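Local coordinates for protein agrin (Gallus gallus, PDB 1PZ7) that belongs to agrin, which promotes acetylcholine receptor clustering at the neuromuscular synapse, its function modulated by alternative splicing and calcium binding, at residues I15-R20 / G174-V179; T21-H26 / A192-T197; F52-K57 / I78-V83; S68-E73 / M155-V160. One frame throughout, in Å; residues are numbered along the deposited sequence.

Contact 1: residues I15-R20 / G174-V179; sequences IAFDGR and GCIRDV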
loop_
_atom_site.group_PDB
_atom_site.type_symbol
_atom_site.label_atom_id
_atom_site.label_comp_id
_atom_site.label_asym_id
_atom_site.label_seq_id
_atom_site.Cartn_x
_atom_site.Cartn_y
_atom_site.Cartn_z
ATOM N N ILE A 15 4.424 13.307 -5.580
ATOM C CA ILE A 15 3.092 13.808 -5.270
ATOM C C ILE A 15 2.908 13.971 -3.763
ATOM O O ILE A 15 3.339 13.127 -2.981
ATOM C CB ILE A 15 2.037 12.847 -5.854
ATOM C CG1 ILE A 15 2.166 12.784 -7.383
ATOM C CG2 ILE A 15 0.637 13.267 -5.445
ATOM C CD1 ILE A 15 2.039 14.121 -8.079
ATOM N N ALA A 16 2.261 15.066 -3.375
ATOM C CA ALA A 16 2.036 15.388 -1.974
ATOM C C ALA A 16 0.671 14.904 -1.518
ATOM O O ALA A 16 -0.301 14.959 -2.273
ATOM C CB ALA A 16 2.156 16.883 -1.751
ATOM N N PHE A 17 0.622 14.446 -0.271
ATOM C CA PHE A 17 -0.591 13.952 0.365
ATOM C C PHE A 17 -0.806 14.770 1.629
ATOM O O PHE A 17 0.096 14.877 2.460
ATOM C CB PHE A 17 -0.442 12.462 0.684
ATOM C CG PHE A 17 -0.392 11.598 -0.540
ATOM C CD1 PHE A 17 -1.500 10.870 -0.934
ATOM C CD2 PHE A 17 0.749 11.548 -1.325
ATOM C CE1 PHE A 17 -1.460 10.097 -2.074
ATOM C CE2 PHE A 17 0.787 10.778 -2.461
ATOM C CZ PHE A 17 -0.318 10.052 -2.836
ATOM N N ASP A 18 -1.989 15.362 1.769
ATOM C CA ASP A 18 -2.250 16.270 2.884
ATOM C C ASP A 18 -3.079 15.677 4.019
ATOM O O ASP A 18 -3.438 16.389 4.951
ATOM C CB ASP A 18 -2.926 17.542 2.368
ATOM C CG ASP A 18 -4.343 17.300 1.877
ATOM O OD1 ASP A 18 -4.978 18.273 1.417
ATOM O OD2 ASP A 18 -4.904 16.187 1.922
ATOM N N GLY A 19 -3.375 14.385 3.951
ATOM C CA GLY A 19 -4.186 13.745 4.974
ATOM C C GLY A 19 -5.580 13.393 4.485
ATOM O O GLY A 19 -6.222 12.493 5.029
ATOM N N ARG A 20 -6.062 14.123 3.481
ATOM C CA ARG A 20 -7.351 13.828 2.860
ATOM C C ARG A 20 -7.142 13.307 1.447
ATOM O O ARG A 20 -8.090 12.877 0.787
ATOM C CB ARG A 20 -8.208 15.082 2.774
ATOM C CG ARG A 20 -8.627 15.662 4.086
ATOM C CD ARG A 20 -9.231 17.037 3.918
ATOM N NE ARG A 20 -8.249 17.968 3.361
ATOM C CZ ARG A 20 -8.542 19.088 2.712
ATOM N NH1 ARG A 20 -9.804 19.452 2.511
ATOM N NH2 ARG A 20 -7.560 19.851 2.258
ATOM N N GLY A 174 2.505 13.386 3.595
ATOM C CA GLY A 174 3.875 13.284 3.131
ATOM C C GLY A 174 3.908 13.236 1.620
ATOM O O GLY A 174 2.970 13.676 0.954
ATOM N N CYS A 175 4.992 12.707 1.068
ATOM C CA CYS A 175 5.131 12.611 -0.373
ATOM C C CYS A 175 5.439 11.201 -0.811
ATOM O O CYS A 175 6.053 10.433 -0.067
ATOM C CB CYS A 175 6.249 13.521 -0.845
ATOM S SG CYS A 175 5.967 15.258 -0.483
ATOM N N ILE A 176 5.009 10.870 -2.027
ATOM C CA ILE A 176 5.255 9.555 -2.604
ATOM C C ILE A 176 5.746 9.707 -4.036
ATOM O O ILE A 176 5.306 10.591 -4.763
ATOM C CB ILE A 176 3.969 8.707 -2.589
ATOM C CG1 ILE A 176 3.441 8.585 -1.155
ATOM C CG2 ILE A 176 4.236 7.331 -3.197
ATOM C CD1 ILE A 176 2.152 7.825 -1.036
ATOM N N ARG A 177 6.663 8.835 -4.436
ATOM C CA ARG A 177 7.152 8.815 -5.806
ATOM C C ARG A 177 7.553 7.401 -6.196
ATOM O O ARG A 177 7.752 6.537 -5.341
ATOM C CB ARG A 177 8.353 9.751 -5.969
ATOM C CG ARG A 177 9.642 9.219 -5.366
ATOM C CD ARG A 177 10.766 10.244 -5.294
ATOM N NE ARG A 177 11.993 9.645 -4.773
ATOM C CZ ARG A 177 13.090 10.320 -4.458
ATOM N NH1 ARG A 177 14.149 9.673 -3.991
ATOM N NH2 ARG A 177 13.138 11.637 -4.609
ATOM N N ASP A 178 7.652 7.182 -7.501
ATOM C CA ASP A 178 8.146 5.927 -8.069
ATOM C C ASP A 178 7.475 4.684 -7.502
ATOM O O ASP A 178 8.126 3.786 -6.949
ATOM C CB ASP A 178 9.661 5.852 -7.887
ATOM C CG ASP A 178 10.385 6.909 -8.688
ATOM O OD1 ASP A 178 11.519 7.277 -8.320
ATOM O OD2 ASP A 178 9.892 7.422 -9.717
ATOM N N VAL A 179 6.158 4.637 -7.650
ATOM C CA VAL A 179 5.374 3.512 -7.172
ATOM C C VAL A 179 5.311 2.430 -8.248
ATOM O O VAL A 179 4.864 2.681 -9.370
ATOM C CB VAL A 179 3.947 3.941 -6.781
ATOM C CG1 VAL A 179 3.154 2.761 -6.244
ATOM C CG2 VAL A 179 3.990 5.060 -5.746
#

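Contact 2: residues T21-H26 / A192-T197; sequences TYMEYH and ALNNPT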
loop_
_atom_site.group_PDB
_atom_site.type_symbol
_atom_site.label_atom_id
_atom_site.label_comp_id
_atom_site.label_asym_id
_atom_site.label_seq_id
_atom_site.Cartn_x
_atom_site.Cartn_y
_atom_site.Cartn_z
ATOM N N THR A 21 -5.904 13.386 0.977
ATOM C CA THR A 21 -5.552 12.955 -0.365
ATOM C C THR A 21 -5.491 11.455 -0.459
ATOM O O THR A 21 -4.784 10.805 0.300
ATOM C CB THR A 21 -4.150 13.463 -0.737
ATOM O OG1 THR A 21 -4.029 14.860 -0.455
ATOM C CG2 THR A 21 -3.904 13.334 -2.245
ATOM N N TYR A 22 -6.217 10.893 -1.404
ATOM C CA TYR A 22 -6.069 9.482 -1.666
ATOM C C TYR A 22 -6.449 9.231 -3.112
ATOM O O TYR A 22 -7.403 9.818 -3.632
ATOM C CB TYR A 22 -6.861 8.628 -0.678
ATOM C CG TYR A 22 -8.349 8.796 -0.765
ATOM C CD1 TYR A 22 -8.976 9.924 -0.261
ATOM C CD2 TYR A 22 -9.134 7.823 -1.349
ATOM C CE1 TYR A 22 -10.350 10.072 -0.340
ATOM C CE2 TYR A 22 -10.501 7.959 -1.433
ATOM C CZ TYR A 22 -11.106 9.078 -0.930
ATOM O OH TYR A 22 -12.473 9.195 -1.024
ATOM N N MET A 23 -5.650 8.405 -3.771
ATOM C CA MET A 23 -5.855 8.102 -5.176
ATOM C C MET A 23 -6.264 6.681 -5.359
ATOM O O MET A 23 -5.714 5.783 -4.727
ATOM C CB MET A 23 -4.580 8.283 -5.985
ATOM C CG MET A 23 -4.256 9.684 -6.292
ATOM S SD MET A 23 -3.550 10.370 -4.847
ATOM C CE MET A 23 -2.155 11.119 -5.543
ATOM N N GLU A 24 -7.209 6.483 -6.260
ATOM C CA GLU A 24 -7.679 5.163 -6.597
ATOM C C GLU A 24 -7.073 4.755 -7.925
ATOM O O GLU A 24 -7.026 5.550 -8.866
ATOM C CB GLU A 24 -9.192 5.169 -6.730
ATOM C CG GLU A 24 -9.772 3.810 -7.054
ATOM C CD GLU A 24 -11.248 3.879 -7.376
ATOM O OE1 GLU A 24 -11.864 2.804 -7.531
ATOM O OE2 GLU A 24 -11.785 5.003 -7.472
ATOM N N TYR A 25 -6.621 3.511 -7.998
ATOM C CA TYR A 25 -6.072 2.954 -9.223
ATOM C C TYR A 25 -6.689 1.581 -9.429
ATOM O O TYR A 25 -7.307 1.031 -8.519
ATOM C CB TYR A 25 -4.546 2.839 -9.126
ATOM C CG TYR A 25 -3.862 4.149 -8.817
ATOM C CD1 TYR A 25 -3.676 4.565 -7.509
ATOM C CD2 TYR A 25 -3.417 4.979 -9.835
ATOM C CE1 TYR A 25 -3.061 5.764 -7.224
ATOM C CE2 TYR A 25 -2.797 6.184 -9.558
ATOM C CZ TYR A 25 -2.618 6.571 -8.251
ATOM O OH TYR A 25 -2.008 7.778 -7.984
ATOM N N HIS A 26 -6.549 1.042 -10.634
ATOM C CA HIS A 26 -7.014 -0.307 -10.917
ATOM C C HIS A 26 -5.861 -1.084 -11.544
ATOM O O HIS A 26 -5.135 -0.543 -12.379
ATOM C CB HIS A 26 -8.218 -0.273 -11.860
ATOM C CG HIS A 26 -8.684 -1.628 -12.299
ATOM N ND1 HIS A 26 -8.039 -2.360 -13.273
ATOM C CD2 HIS A 26 -9.744 -2.375 -11.910
ATOM C CE1 HIS A 26 -8.676 -3.501 -13.459
ATOM N NE2 HIS A 26 -9.713 -3.536 -12.644
ATOM N N ALA A 192 -4.693 7.917 -11.942
ATOM C CA ALA A 192 -5.706 8.097 -10.894
ATOM C C ALA A 192 -7.128 8.140 -11.466
ATOM O O ALA A 192 -7.380 8.794 -12.476
ATOM C CB ALA A 192 -5.416 9.360 -10.099
ATOM N N LEU A 193 -8.056 7.463 -10.794
ATOM C CA LEU A 193 -9.426 7.323 -11.285
ATOM C C LEU A 193 -10.483 8.135 -10.531
ATOM O O LEU A 193 -11.614 8.264 -11.009
ATOM C CB LEU A 193 -9.830 5.848 -11.233
ATOM C CG LEU A 193 -8.921 4.864 -11.975
ATOM C CD1 LEU A 193 -9.311 3.436 -11.622
ATOM C CD2 LEU A 193 -8.972 5.089 -13.481
ATOM N N ASN A 194 -10.124 8.687 -9.376
ATOM C CA ASN A 194 -11.090 9.388 -8.530
ATOM C C ASN A 194 -10.959 10.908 -8.530
ATOM O O ASN A 194 -11.418 11.569 -7.599
ATOM C CB ASN A 194 -10.979 8.887 -7.093
ATOM C CG ASN A 194 -9.609 9.132 -6.505
ATOM O OD1 ASN A 194 -8.592 8.841 -7.136
ATOM N ND2 ASN A 194 -9.571 9.673 -5.293
ATOM N N ASN A 195 -10.338 11.461 -9.566
ATOM C CA ASN A 195 -10.190 12.909 -9.677
ATOM C C ASN A 195 -9.766 13.556 -8.354
ATOM O O ASN A 195 -10.489 14.378 -7.787
ATOM C CB ASN A 195 -11.502 13.532 -10.171
ATOM C CG ASN A 195 -11.315 14.932 -10.732
ATOM O OD1 ASN A 195 -10.859 15.840 -10.039
ATOM N ND2 ASN A 195 -11.677 15.114 -11.997
ATOM N N PRO A 196 -8.594 13.187 -7.854
ATOM C CA PRO A 196 -8.089 13.765 -6.610
ATOM C C PRO A 196 -7.501 15.151 -6.845
ATOM O O PRO A 196 -7.245 15.514 -7.993
ATOM C CB PRO A 196 -6.999 12.772 -6.217
ATOM C CG PRO A 196 -6.422 12.408 -7.537
ATOM C CD PRO A 196 -7.652 12.192 -8.402
ATOM N N THR A 197 -7.312 15.919 -5.777
ATOM C CA THR A 197 -6.683 17.226 -5.886
ATOM C C THR A 197 -5.178 17.000 -5.944
ATOM O O THR A 197 -4.585 16.503 -4.985
ATOM C CB THR A 197 -7.057 18.114 -4.691
ATOM O OG1 THR A 197 -8.458 18.421 -4.728
ATOM C CG2 THR A 197 -6.386 19.475 -4.790
HETATM O O HOH W 1 -5.580 15.994 -2.320
HETATM O O HOH W 2 -12.221 9.824 -3.948
HETATM O O HOH W 3 -13.360 6.008 -10.013
#

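Contact 3: residues F52-K57 / I78-V83; sequences FELSIK and IALAIV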
loop_
_atom_site.group_PDB
_atom_site.type_symbol
_atom_site.label_atom_id
_atom_site.label_comp_id
_atom_site.label_asym_id
_atom_site.label_seq_id
_atom_site.Cartn_x
_atom_site.Cartn_y
_atom_site.Cartn_z
ATOM N N PHE A 52 5.079 -4.622 -4.282
ATOM C CA PHE A 52 5.013 -3.173 -4.162
ATOM C C PHE A 52 6.397 -2.600 -3.928
ATOM O O PHE A 52 7.172 -3.127 -3.132
ATOM C CB PHE A 52 4.144 -2.769 -2.967
ATOM C CG PHE A 52 2.756 -3.327 -3.002
ATOM C CD1 PHE A 52 1.820 -2.836 -3.895
ATOM C CD2 PHE A 52 2.380 -4.329 -2.129
ATOM C CE1 PHE A 52 0.539 -3.346 -3.929
ATOM C CE2 PHE A 52 1.098 -4.835 -2.153
ATOM C CZ PHE A 52 0.179 -4.342 -3.055
ATOM N N GLU A 53 6.695 -1.509 -4.616
ATOM C CA GLU A 53 7.924 -0.769 -4.405
ATOM C C GLU A 53 7.542 0.684 -4.502
ATOM O O GLU A 53 6.717 1.056 -5.337
ATOM C CB GLU A 53 8.962 -1.081 -5.469
ATOM C CG GLU A 53 9.727 -2.368 -5.260
ATOM C CD GLU A 53 11.037 -2.374 -6.025
ATOM O OE1 GLU A 53 11.903 -1.507 -5.759
ATOM O OE2 GLU A 53 11.196 -3.236 -6.908
ATOM N N LEU A 54 8.127 1.509 -3.645
ATOM C CA LEU A 54 7.849 2.935 -3.682
ATOM C C LEU A 54 8.833 3.668 -2.799
ATOM O O LEU A 54 9.539 3.059 -2.006
ATOM C CB LEU A 54 6.416 3.235 -3.221
ATOM C CG LEU A 54 6.049 2.968 -1.755
ATOM C CD1 LEU A 54 4.797 3.744 -1.355
ATOM C CD2 LEU A 54 5.855 1.487 -1.485
ATOM N N SER A 55 8.888 4.981 -2.957
ATOM C CA SER A 55 9.694 5.800 -2.080
ATOM C C SER A 55 8.768 6.821 -1.456
ATOM O O SER A 55 7.885 7.348 -2.128
ATOM C CB SER A 55 10.822 6.477 -2.844
ATOM O OG SER A 55 11.873 5.546 -3.064
ATOM N N ILE A 56 8.945 7.071 -0.164
ATOM C CA ILE A 56 8.112 8.039 0.526
ATOM C C ILE A 56 8.969 8.960 1.364
ATOM O O ILE A 56 10.109 8.641 1.703
ATOM C CB ILE A 56 7.024 7.359 1.403
ATOM C CG1 ILE A 56 7.633 6.666 2.622
ATOM C CG2 ILE A 56 6.189 6.392 0.568
ATOM C CD1 ILE A 56 6.582 6.212 3.625
ATOM N N LYS A 57 8.394 10.110 1.690
ATOM C CA LYS A 57 9.059 11.116 2.492
ATOM C C LYS A 57 7.988 11.613 3.437
ATOM O O LYS A 57 6.924 12.040 2.997
ATOM C CB LYS A 57 9.588 12.234 1.598
ATOM C CG LYS A 57 10.333 13.332 2.322
ATOM C CD LYS A 57 10.715 14.426 1.344
ATOM C CE LYS A 57 11.400 15.588 2.020
ATOM N NZ LYS A 57 11.788 16.605 1.013
ATOM N N ILE A 78 -4.299 -6.419 1.296
ATOM C CA ILE A 78 -2.893 -6.305 1.632
ATOM C C ILE A 78 -2.667 -4.802 1.695
ATOM O O ILE A 78 -3.114 -4.054 0.818
ATOM C CB ILE A 78 -1.959 -7.034 0.633
ATOM C CG1 ILE A 78 -0.503 -6.932 1.091
ATOM C CG2 ILE A 78 -2.101 -6.489 -0.774
ATOM C CD1 ILE A 78 0.392 -7.956 0.430
ATOM N N ALA A 79 -2.029 -4.345 2.765
ATOM C CA ALA A 79 -1.857 -2.921 2.969
ATOM C C ALA A 79 -0.516 -2.587 3.585
ATOM O O ALA A 79 0.072 -3.405 4.295
ATOM C CB ALA A 79 -2.968 -2.395 3.857
ATOM N N LEU A 80 -0.050 -1.375 3.292
ATOM C CA LEU A 80 1.144 -0.805 3.900
ATOM C C LEU A 80 0.694 0.402 4.705
ATOM O O LEU A 80 -0.106 1.209 4.228
ATOM C CB LEU A 80 2.144 -0.357 2.839
ATOM C CG LEU A 80 2.674 -1.467 1.936
ATOM C CD1 LEU A 80 3.605 -0.908 0.877
ATOM C CD2 LEU A 80 3.376 -2.527 2.768
ATOM N N ALA A 81 1.207 0.537 5.918
ATOM C CA ALA A 81 0.828 1.652 6.770
ATOM C C ALA A 81 1.972 1.989 7.690
ATOM O O ALA A 81 2.810 1.143 7.972
ATOM C CB ALA A 81 -0.396 1.291 7.594
ATOM N N ILE A 82 2.000 3.231 8.150
ATOM C CA ILE A 82 2.945 3.640 9.171
ATOM C C ILE A 82 2.183 3.476 10.472
ATOM O O ILE A 82 1.138 4.094 10.651
ATOM C CB ILE A 82 3.371 5.100 8.975
ATOM C CG1 ILE A 82 4.012 5.302 7.597
ATOM C CG2 ILE A 82 4.339 5.514 10.079
ATOM C CD1 ILE A 82 4.309 6.762 7.264
ATOM N N VAL A 83 2.677 2.617 11.352
ATOM C CA VAL A 83 2.024 2.366 12.625
ATOM C C VAL A 83 3.039 2.606 13.721
ATOM O O VAL A 83 4.051 1.909 13.807
ATOM C CB VAL A 83 1.500 0.925 12.718
ATOM C CG1 VAL A 83 0.905 0.659 14.093
ATOM C CG2 VAL A 83 0.480 0.663 11.618
#

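Contact 4: residues S68-E73 / M155-V160; sequences SGKGLE and MERLSV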
loop_
_atom_site.group_PDB
_atom_site.type_symbol
_atom_site.label_atom_id
_atom_site.label_comp_id
_atom_site.label_asym_id
_atom_site.label_seq_id
_atom_site.Cartn_x
_atom_site.Cartn_y
_atom_site.Cartn_z
ATOM N N SER A 68 -4.624 -2.457 -0.989
ATOM C CA SER A 68 -4.993 -3.203 -2.182
ATOM C C SER A 68 -6.061 -4.213 -1.787
ATOM O O SER A 68 -5.829 -5.074 -0.940
ATOM C CB SER A 68 -3.774 -3.906 -2.773
ATOM O OG SER A 68 -4.141 -4.721 -3.875
ATOM N N GLY A 69 -7.238 -4.094 -2.385
ATOM C CA GLY A 69 -8.338 -4.996 -2.102
ATOM C C GLY A 69 -9.651 -4.333 -2.452
ATOM O O GLY A 69 -9.686 -3.126 -2.691
ATOM N N LYS A 70 -10.727 -5.116 -2.473
ATOM C CA LYS A 70 -12.050 -4.609 -2.841
ATOM C C LYS A 70 -12.597 -3.562 -1.864
ATOM O O LYS A 70 -13.415 -2.732 -2.241
ATOM C CB LYS A 70 -13.038 -5.769 -2.982
ATOM C CG LYS A 70 -14.375 -5.382 -3.582
ATOM C CD LYS A 70 -15.083 -6.600 -4.150
ATOM C CE LYS A 70 -16.420 -6.247 -4.769
ATOM N NZ LYS A 70 -17.061 -7.434 -5.402
ATOM N N GLY A 71 -12.156 -3.605 -0.610
ATOM C CA GLY A 71 -12.568 -2.603 0.360
ATOM C C GLY A 71 -13.908 -2.843 1.033
ATOM O O GLY A 71 -14.486 -1.927 1.621
ATOM N N LEU A 72 -14.420 -4.063 0.948
ATOM C CA LEU A 72 -15.644 -4.401 1.654
ATOM C C LEU A 72 -15.264 -5.056 2.976
ATOM O O LEU A 72 -14.146 -5.530 3.132
ATOM C CB LEU A 72 -16.520 -5.324 0.811
ATOM C CG LEU A 72 -16.982 -4.711 -0.510
ATOM C CD1 LEU A 72 -17.719 -5.743 -1.342
ATOM C CD2 LEU A 72 -17.865 -3.498 -0.252
ATOM N N GLU A 73 -16.187 -5.076 3.930
ATOM C CA GLU A 73 -15.890 -5.654 5.243
ATOM C C GLU A 73 -15.394 -7.097 5.168
ATOM O O GLU A 73 -14.511 -7.495 5.928
ATOM C CB GLU A 73 -17.106 -5.566 6.161
ATOM C CG GLU A 73 -17.308 -4.172 6.730
ATOM C CD GLU A 73 -18.477 -4.081 7.685
ATOM O OE1 GLU A 73 -18.758 -5.069 8.404
ATOM O OE2 GLU A 73 -19.115 -3.012 7.724
ATOM N N MET A 155 -7.975 5.834 1.998
ATOM C CA MET A 155 -8.965 4.870 1.581
ATOM C C MET A 155 -10.344 5.490 1.541
ATOM O O MET A 155 -10.663 6.345 2.358
ATOM C CB MET A 155 -8.966 3.761 2.620
ATOM C CG MET A 155 -9.514 2.471 2.173
ATOM S SD MET A 155 -8.616 1.257 3.075
ATOM C CE MET A 155 -9.325 1.395 4.703
ATOM N N GLU A 156 -11.167 5.047 0.601
ATOM C CA GLU A 156 -12.528 5.546 0.516
ATOM C C GLU A 156 -13.351 4.964 1.656
ATOM O O GLU A 156 -13.950 5.693 2.443
ATOM C CB GLU A 156 -13.171 5.158 -0.816
ATOM C CG GLU A 156 -14.649 5.500 -0.883
ATOM C CD GLU A 156 -15.321 4.975 -2.130
ATOM O OE1 GLU A 156 -15.044 5.510 -3.225
ATOM O OE2 GLU A 156 -16.142 4.037 -2.012
ATOM N N ARG A 157 -13.349 3.640 1.742
ATOM C CA ARG A 157 -14.132 2.913 2.735
ATOM C C ARG A 157 -13.301 2.631 3.985
ATOM O O ARG A 157 -12.580 1.637 4.049
ATOM C CB ARG A 157 -14.630 1.609 2.112
ATOM C CG ARG A 157 -15.200 1.796 0.699
ATOM C CD ARG A 157 -15.439 0.498 -0.051
ATOM N NE ARG A 157 -15.538 0.690 -1.496
ATOM C CZ ARG A 157 -15.790 -0.287 -2.361
ATOM N NH1 ARG A 157 -15.863 -0.026 -3.659
ATOM N NH2 ARG A 157 -15.970 -1.530 -1.932
ATOM N N LEU A 158 -13.431 3.504 4.979
ATOM C CA LEU A 158 -12.656 3.414 6.216
ATOM C C LEU A 158 -13.219 2.434 7.241
ATOM O O LEU A 158 -12.471 1.931 8.082
ATOM C CB LEU A 158 -12.553 4.797 6.859
ATOM C CG LEU A 158 -11.879 5.871 6.005
ATOM C CD1 LEU A 158 -12.042 7.229 6.661
ATOM C CD2 LEU A 158 -10.410 5.545 5.780
ATOM N N SER A 159 -14.517 2.156 7.173
ATOM C CA SER A 159 -15.153 1.241 8.119
ATOM C C SER A 159 -14.366 -0.056 8.183
ATOM O O SER A 159 -14.296 -0.703 9.229
ATOM C CB SER A 159 -16.592 0.940 7.712
ATOM O OG SER A 159 -16.640 -0.031 6.682
ATOM N N VAL A 160 -13.784 -0.427 7.047
ATOM C CA VAL A 160 -12.935 -1.599 6.962
ATOM C C VAL A 160 -11.561 -1.202 7.491
ATOM O O VAL A 160 -10.550 -1.286 6.793
ATOM C CB VAL A 160 -12.800 -2.100 5.522
ATOM C CG1 VAL A 160 -12.087 -3.426 5.503
ATOM C CG2 VAL A 160 -14.166 -2.232 4.871
#

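Contact 1: residues I15-R20 / G174-V179
Strand 15-18 is zipped antiparallel to residues 174-176 by four backbone hydrogen bonds. I15 and I176 exchange one pair, and F17 and G174 the other. Between them A16 faces C175 as a non-hydrogen-bonded pair, their CA atoms 4.5 Å apart.

The ring of F17 starts beside its own backbone N, with CG anti to the carbonyl carbon (chi1 -68°). F17 CB lies 3.6 Å from G174 O, the oxygen that also accepts F17 N at 2.8 Å, nearly along the C=O axis. Further out, CD2 keeps G174 O at the ring edge, in plane. F17 CE2 then meets I176 CD1 at 3.6 Å, and F17 CZ lies 3.8 Å from the same I176 CD1. The two side chains cross at about a right angle, and I176 CD1 makes a CH-pi contact over one ring face, 28° off the normal. G174 has a backbone shape (phi 155°) in which a CB would crowd the preceding carbonyl.

A16 and C175 occupy the opposite face, where C175 is held by its disulfide to C201. F17 and I176 both touch L152 of strand 149-152 in the facing sheet, packing that fits the beta sandwich of laminin G domains.

Contact 2: residues T21-H26 / A192-T197
The backbone of the irregular segment 192-197 runs past the edge of strand 23-26, with E24 CA and L193 CA 5.4 Å apart, and a single backbone hydrogen bond joins them, L193 N to E24 O at 2.9 Å.

Asparagine suits position 194 because its amide offers both a donor and an acceptor, as a peptide group does. Its CG takes the crowded position between backbone N and carbonyl carbon (chi1 61°), which carries the amide to the strand. N194 ND2 donates to Y22 O at 2.7 Å, with the oxygen close to the amide plane. N194 OD1 receives E24 N at 2.9 Å, the donor standing 60° above the carbonyl plane. The same ND2 lies over one face of the Y22 ring, toward its rim, and also donates to a water that makes a weak link to Y22 OH. E24, extended with CG anti to its backbone N, lays CB against N194 OD1, and a water donates to both E24 OE2 and L193 O.

Beside these bonds the contact is apolar. M23, bent at chi2 and chi3, puts CG against P196 CG at 3.7 Å and against A192 CB at 4.0 Å. L193 CD1 rests on H26 CB at 3.9 Å.

Strand 23-26 is outermost in its six-stranded sheet. M23 and Y25 form backbone hydrogen bonds with L152 and L150 of strand 149-152, while the loop occupies the other edge and L188 O anchors Y25 OH.

Contact 3: residues F52-K57 / I78-V83
F52, L80 and I78 lose more surface here than the other residues, and all three are buried. They stand on two strands that run in nearly the same direction, 24° apart, with axes 10.3 Å from each other at closest approach. That gap is too wide for backbone bonding, so the side chains must span it.

F52 does so with its ring. Its CG is anti to the carbonyl carbon (chi1 -56°), and the ring then reaches across to I78, tip to tip. F52 CE2 lies 3.9 Å from I78 CG2. I78 CG2 comes to the ring edge, near its plane, and is also 3.9 Å from F52 CZ. I78 sends CG1 anti to its backbone N (chi1 -177°), leaving CG2 in the crowded position, and the end of the CG1 branch, I78 CD1, comes to 4.1 Å from F52 CE2. A beta-branched residue thus offers both its arms to one ring edge.

The two strands belong to different sheets, 52-57 to the eight-stranded one and 78-83 to the six-stranded one, and they face each other across the hydrophobic core of the beta sandwich that characterises laminin G domains.

L80 reaches across from the six-stranded sheet and works with its CD1 methyl. L80 CD1 meets L54 CD2, tip to tip, at 4.0 Å, and stands 4.3 Å from F52 CB, so one leucine branch touches two residues of the facing strand. M89 and A116 also touch L80. Toward the far end I56 CD1 and I82 CD1 meet more loosely at 4.3 Å, with I106 beside both.

Contact 4: residues S68-E73 / M155-V160
R157 turns CG anti to its carbonyl carbon (chi1 -45°) and then runs extended from CG to NE, which carries its guanidinium across to the loop 68-73, while V160 sets CG1 anti to the backbone N (chi1 -172°) and so directs CG2 at the same loop.

The arginine passes over G71, and R157 CD approaches G71 O to 3.1 Å. Glycine suits this place for two reasons: a CB would crowd that methylene, and at this positive phi (83°) it would also press on the carbonyl O of K70. At the tip, K70 O stands over one face of the guanidinium, 2.8 Å from R157 NH2. The approach is close, but the N-H bonds lie in the plane and do not point at the oxygen, so this is not a hydrogen bond. L72 runs alongside, pointing the same way, with CG at the guanidinium edge and CD2 at 3.2 Å from R157 NH2, an apolar neighbour whose side chain offers the cation no acceptor.

V160 meets the same backbone with its CG2 methyl. V160 CG2 lies 3.3 Å from G71 O and 3.6 Å from L72 C, and W67 of strand 63-68 touches the same valine. Further out, E73 CG is 4.1 Å from V160 CG2.

R157 NE forms a salt bridge with E156 OE2 within its own loop, its hydrogen bond weak at 3.4 Å. Between the loops, the polar element is likely to be mainly attraction of the guanidinium charge to K70 O, with E156 probably offsetting part of that charge; the rest is van der Waals contact.

In the fold
From the N terminus, strand 15-18 opens contact 1 and strand 23-26 opens contact 2. Their partners return in the same order near the C terminus, 174-179 before 192-197, so the two long loops cross, and M23 packs on I15 and F17 where they meet. Contacts 3 and 4 lie within both of these loops and cross each other in turn, since 68-73 falls between 52-57 and 78-83 and finds its partner only at 155-160. Contact 1 joins strand 15-18 to the eight-stranded sheet, contact 2 lines the edge of the six-stranded one, contact 3 joins the two sheets through the core, and contact 4 ties together two connecting loops.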